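PDB 3NWR: A rubisco-like protein from Burkholderia fungorum, which belongs to the rubisco large-chain family and probably acts as a lyase at a metal-dependent active site shared between two subunits. Local coordinates for the interface of chains A and B. Sequence-based numbering; all coordinates share one arbitrary frame. Chains: chain A/B, A rubisco-like protein.

Contact 1: the interface of chains A and B. Residues chain A 108, 265-269; chain B 264-266.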
loop_
_atom_site.group_PDB
_atom_site.type_symbol
_atom_site.label_atom_id
_atom_site.label_comp_id
_atom_site.label_asym_id
_atom_site.label_seq_id
_atom_site.Cartn_x
_atom_site.Cartn_y
_atom_site.Cartn_z
ATOM N N PRO A 108 -0.040 0.841 -11.721
ATOM C CA PRO A 108 0.928 0.704 -10.619
ATOM C C PRO A 108 2.275 1.403 -10.874
ATOM O O PRO A 108 2.910 1.862 -9.926
ATOM C CB PRO A 108 1.070 -0.816 -10.459
ATOM C CG PRO A 108 0.695 -1.384 -11.820
ATOM C CD PRO A 108 -0.403 -0.461 -12.319
ATOM N N CYS A 265 -5.168 -5.473 -1.850
ATOM C CA CYS A 265 -5.404 -6.104 -3.146
ATOM C C CYS A 265 -4.449 -5.542 -4.190
ATOM O O CYS A 265 -3.854 -6.308 -4.967
ATOM C CB CYS A 265 -6.851 -5.885 -3.583
ATOM S SG CYS A 265 -8.051 -6.837 -2.614
ATOM N N GLY A 266 -4.287 -4.215 -4.190
ATOM C CA GLY A 266 -3.395 -3.542 -5.122
ATOM C C GLY A 266 -4.030 -3.072 -6.416
ATOM O O GLY A 266 -5.020 -3.648 -6.884
ATOM N N PHE A 267 -3.448 -2.033 -7.009
ATOM C CA PHE A 267 -3.967 -1.514 -8.273
ATOM C C PHE A 267 -4.005 -2.607 -9.342
ATOM O O PHE A 267 -4.950 -2.679 -10.120
ATOM C CB PHE A 267 -3.107 -0.357 -8.790
ATOM C CG PHE A 267 -3.068 0.851 -7.883
ATOM C CD1 PHE A 267 -4.216 1.609 -7.674
ATOM C CD2 PHE A 267 -1.884 1.243 -7.264
ATOM C CE1 PHE A 267 -4.197 2.742 -6.850
ATOM C CE2 PHE A 267 -1.839 2.375 -6.441
ATOM C CZ PHE A 267 -3.002 3.132 -6.234
ATOM N N SER A 268 -2.964 -3.440 -9.396
ATOM C CA SER A 268 -2.871 -4.474 -10.429
ATOM C C SER A 268 -4.040 -5.445 -10.366
ATOM O O SER A 268 -4.621 -5.815 -11.399
ATOM C CB SER A 268 -1.555 -5.250 -10.278
ATOM O OG SER A 268 -0.460 -4.383 -10.472
ATOM N N ALA A 269 -4.381 -5.876 -9.159
ATOM C CA ALA A 269 -5.486 -6.812 -8.977
ATOM C C ALA A 269 -6.830 -6.149 -9.233
ATOM O O ALA A 269 -7.700 -6.718 -9.904
ATOM C CB ALA A 269 -5.466 -7.413 -7.574
ATOM N N TRP B 264 2.313 -1.436 -5.134
ATOM C CA TRP B 264 1.298 -0.940 -6.050
ATOM C C TRP B 264 0.624 -2.074 -6.802
ATOM O O TRP B 264 -0.526 -1.952 -7.236
ATOM C CB TRP B 264 1.933 0.065 -7.014
ATOM C CG TRP B 264 2.832 1.046 -6.312
ATOM C CD1 TRP B 264 4.136 1.310 -6.601
ATOM C CD2 TRP B 264 2.495 1.868 -5.183
ATOM N NE1 TRP B 264 4.630 2.255 -5.732
ATOM C CE2 TRP B 264 3.645 2.616 -4.855
ATOM C CE3 TRP B 264 1.336 2.051 -4.429
ATOM C CZ2 TRP B 264 3.665 3.529 -3.799
ATOM C CZ3 TRP B 264 1.362 2.963 -3.373
ATOM C CH2 TRP B 264 2.515 3.690 -3.083
ATOM N N CYS B 265 1.330 -3.187 -6.940
ATOM C CA CYS B 265 0.749 -4.398 -7.513
ATOM C C CYS B 265 -0.236 -5.027 -6.537
ATOM O O CYS B 265 -1.345 -5.421 -6.937
ATOM C CB CYS B 265 1.851 -5.396 -7.866
ATOM S SG CYS B 265 2.852 -4.893 -9.291
ATOM N N GLY B 266 0.160 -5.098 -5.262
ATOM C CA GLY B 266 -0.684 -5.661 -4.219
ATOM C C GLY B 266 -0.497 -7.141 -3.950
ATOM O O GLY B 266 -0.100 -7.903 -4.840
#
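The side chains of A:Phe267 and B:Trp264 run parallel from neighbouring backbones at the two-fold axis of a rubisco-like dimer, where the Trp-Cys-Gly-Phe turns that follow strand 257-261 in the family's catalytic barrel meet their symmetry mates. The polar contacts are weak. The backbone N of A:Phe267, in the first turn of helix 267-276, gives a bent hydrogen bond to B:Trp264 O (2.9 Å, 124° at H). From B:Cys265 the thiol SG makes a weak bond to the hydroxyl OG of A:Ser268 at 3.6 Å, and the hydroxyl also rests against the B:Cys265 backbone. The carbonyl oxygens A:Cys265 O and B:Cys265 O face each other across the axis at 3.3 Å, a pairing of acceptors that the nearby helix N-termini may make less costly. Backbone packing brings A:Gly266 CA to 3.6 Å from B:Gly266 CA; the absence of side chains allows this approach. Among the aromatic contacts, CG of A:Phe267 is anti to the carbonyl carbon (chi1 -62°), which brings CD2 to 3.5 Å from the carbonyl O of B:Trp264. Farther out, the rings touch at one corner each, offset and without a stack: A:Phe267 CE2 is 3.8 Å from B:Trp264 CE3, and the planes are turned by about 33°. A:Pro108, in helix 107-114, closes over the base of the indole. Its ring CB touches B:Trp264 CB at 3.7 Å, and its carbonyl O sits off the indole plane, beyond the CG–CD1 bond, 3.6 Å from B:Trp264 CD1.

Contact 2: the interface of chains A and B. Residues chain A 198-199, 261, 264, 286-287; chain B 108-109, 112, 116-117.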
loop_
_atom_site.group_PDB
_atom_site.type_symbol
_atom_site.label_atom_id
_atom_site.label_comp_id
_atom_site.label_asym_id
_atom_site.label_seq_id
_atom_site.Cartn_x
_atom_site.Cartn_y
_atom_site.Cartn_z
ATOM N N GLU A 198 -14.368 -5.235 6.988
ATOM C CA GLU A 198 -13.143 -5.542 6.251
ATOM C C GLU A 198 -12.324 -6.710 6.813
ATOM O O GLU A 198 -11.499 -7.287 6.102
ATOM C CB GLU A 198 -12.258 -4.300 6.090
ATOM C CG GLU A 198 -11.496 -3.885 7.342
ATOM C CD GLU A 198 -12.325 -3.077 8.330
ATOM O OE1 GLU A 198 -13.523 -2.786 8.081
ATOM O OE2 GLU A 198 -11.762 -2.716 9.382
ATOM N N VAL A 199 -12.534 -7.068 8.077
ATOM C CA VAL A 199 -11.801 -8.214 8.612
ATOM C C VAL A 199 -12.507 -9.541 8.328
ATOM O O VAL A 199 -11.979 -10.589 8.660
ATOM C CB VAL A 199 -11.458 -8.067 10.120
ATOM C CG1 VAL A 199 -10.730 -6.737 10.363
ATOM C CG2 VAL A 199 -12.722 -8.187 10.990
ATOM N N SER A 261 -10.620 -4.788 -0.105
ATOM C CA SER A 261 -9.660 -3.968 0.631
ATOM C C SER A 261 -8.588 -3.525 -0.350
ATOM O O SER A 261 -7.578 -4.208 -0.557
ATOM C CB SER A 261 -9.052 -4.763 1.781
ATOM O OG SER A 261 -10.049 -5.053 2.741
ATOM N N TRP A 264 -4.551 -3.614 0.009
ATOM C CA TRP A 264 -3.888 -4.903 0.119
ATOM C C TRP A 264 -4.088 -5.742 -1.130
ATOM O O TRP A 264 -3.268 -6.608 -1.452
ATOM C CB TRP A 264 -4.400 -5.632 1.364
ATOM C CG TRP A 264 -4.466 -4.734 2.569
ATOM C CD1 TRP A 264 -5.552 -4.505 3.359
ATOM C CD2 TRP A 264 -3.406 -3.922 3.098
ATOM N NE1 TRP A 264 -5.231 -3.612 4.355
ATOM C CE2 TRP A 264 -3.922 -3.241 4.220
ATOM C CE3 TRP A 264 -2.073 -3.715 2.740
ATOM C CZ2 TRP A 264 -3.149 -2.363 4.982
ATOM C CZ3 TRP A 264 -1.305 -2.834 3.504
ATOM C CH2 TRP A 264 -1.848 -2.185 4.610
ATOM N N ASN A 286 -9.242 0.541 4.179
ATOM C CA ASN A 286 -8.491 0.235 5.397
ATOM C C ASN A 286 -6.992 0.152 5.117
ATOM O O ASN A 286 -6.567 -0.477 4.146
ATOM C CB ASN A 286 -9.017 -1.026 6.120
ATOM C CG ASN A 286 -8.736 -2.310 5.364
ATOM O OD1 ASN A 286 -7.718 -2.951 5.583
ATOM N ND2 ASN A 286 -9.658 -2.701 4.479
ATOM N N GLY A 287 -6.208 0.827 5.960
ATOM C CA GLY A 287 -4.773 0.916 5.780
ATOM C C GLY A 287 -4.379 2.309 5.311
ATOM O O GLY A 287 -3.210 2.689 5.406
ATOM N N PRO B 108 -4.368 -10.787 1.626
ATOM C CA PRO B 108 -4.775 -9.383 1.810
ATOM C C PRO B 108 -5.709 -9.150 3.010
ATOM O O PRO B 108 -5.666 -8.080 3.615
ATOM C CB PRO B 108 -5.432 -9.027 0.470
ATOM C CG PRO B 108 -5.899 -10.358 -0.098
ATOM C CD PRO B 108 -4.830 -11.344 0.338
ATOM N N THR B 109 -6.532 -10.125 3.377
ATOM C CA THR B 109 -7.340 -9.953 4.581
ATOM C C THR B 109 -6.518 -10.106 5.861
ATOM O O THR B 109 -6.819 -9.473 6.869
ATOM C CB THR B 109 -8.597 -10.833 4.553
ATOM O OG1 THR B 109 -9.355 -10.472 3.398
ATOM C CG2 THR B 109 -9.454 -10.607 5.805
ATOM N N ALA B 112 -5.451 -6.692 6.258
ATOM C CA ALA B 112 -6.563 -5.865 6.726
ATOM C C ALA B 112 -6.778 -6.058 8.220
ATOM O O ALA B 112 -7.308 -5.177 8.899
ATOM C CB ALA B 112 -7.840 -6.217 5.964
ATOM N N GLY B 116 -4.713 -2.697 8.701
ATOM C CA GLY B 116 -6.015 -2.103 8.447
ATOM C C GLY B 116 -6.384 -0.802 9.143
ATOM O O GLY B 116 -5.601 0.147 9.160
ATOM N N ASN B 117 -7.594 -0.772 9.700
ATOM C CA ASN B 117 -8.164 0.427 10.314
ATOM C C ASN B 117 -7.505 0.807 11.644
ATOM O O ASN B 117 -7.822 1.853 12.196
ATOM C CB ASN B 117 -9.680 0.254 10.542
ATOM C CG ASN B 117 -10.540 0.695 9.350
ATOM O OD1 ASN B 117 -10.039 1.122 8.305
ATOM N ND2 ASN B 117 -11.865 0.605 9.526
HETATM O O HOH W 1 -10.388 -7.701 3.686
HETATM O O HOH W 2 -9.090 -3.092 9.448
HETATM O O HOH W 3 -6.001 2.671 8.160
#
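B:Ala112 of helix 107-114 presses its methyl CB against the amide oxygen OD1 of A:Asn286 (3.3 Å), while its CA lies 3.5 Å from the indole NE1 of A:Trp264. B:Asn117 lays OD1 against A:Asn286 CB. Its ND2 comes 3.3 Å from OE2 of A:Glu198; the groups approach with their planes 52° apart and are not hydrogen-bonded. Waters carry the polar contact instead. Water 2 joins OE2 of A:Glu198 to the carbonyl of B:Ala112 and to B:Asn117 N, the last at 2.8 Å and nearly straight (172° at H). Water 1 links A:Glu198 O and A:Ser261 OG to the hydroxyl OG1 of B:Thr109, and water 3 links A:Gly287 N to B:Gly116 O. Behind this layer the A:Asn286 amide is fixed at both ends. Its CG lies between the backbone N and the carbonyl carbon (chi1 70°), which brings the amide to A:Ser261 and A:Trp264. Its ND2 donates in the amide plane to A:Ser261 OG (3.0 Å), and its OD1 receives A:Trp264 NE1 (2.9 Å) in the indole plane but from above the carbonyl plane. These bonds hold the amide's rotation and keep OD1 towards B:Ala112. A:Glu198 closes the family's Lys-Asp-Asp-Glu metal-binding motif, which starts at the carboxylated Lys195, and B:Asn117 belongs to the family's active-site Gly-Asn pair. The N-terminal domain of one chain thus probably completes the active site of the other.

The C-alpha centres of contact 1 and contact 2 lie about 14 Å apart on one two-fold interface. Both use helix 107-114 and the short helix 262-265, with Trp264 and Pro108 in each, but with the chains exchanged. Contact 1 sits at the axis, where the turns after strand 257-261 meet their own copies; contact 2 lies off it, where the N-terminal domain of chain B reaches the catalytic domain of chain A. By the two-fold, each Trp264 serves both places, at the axis and beside the probable active site, and dimer pairing and active-site assembly are likely to depend on each other.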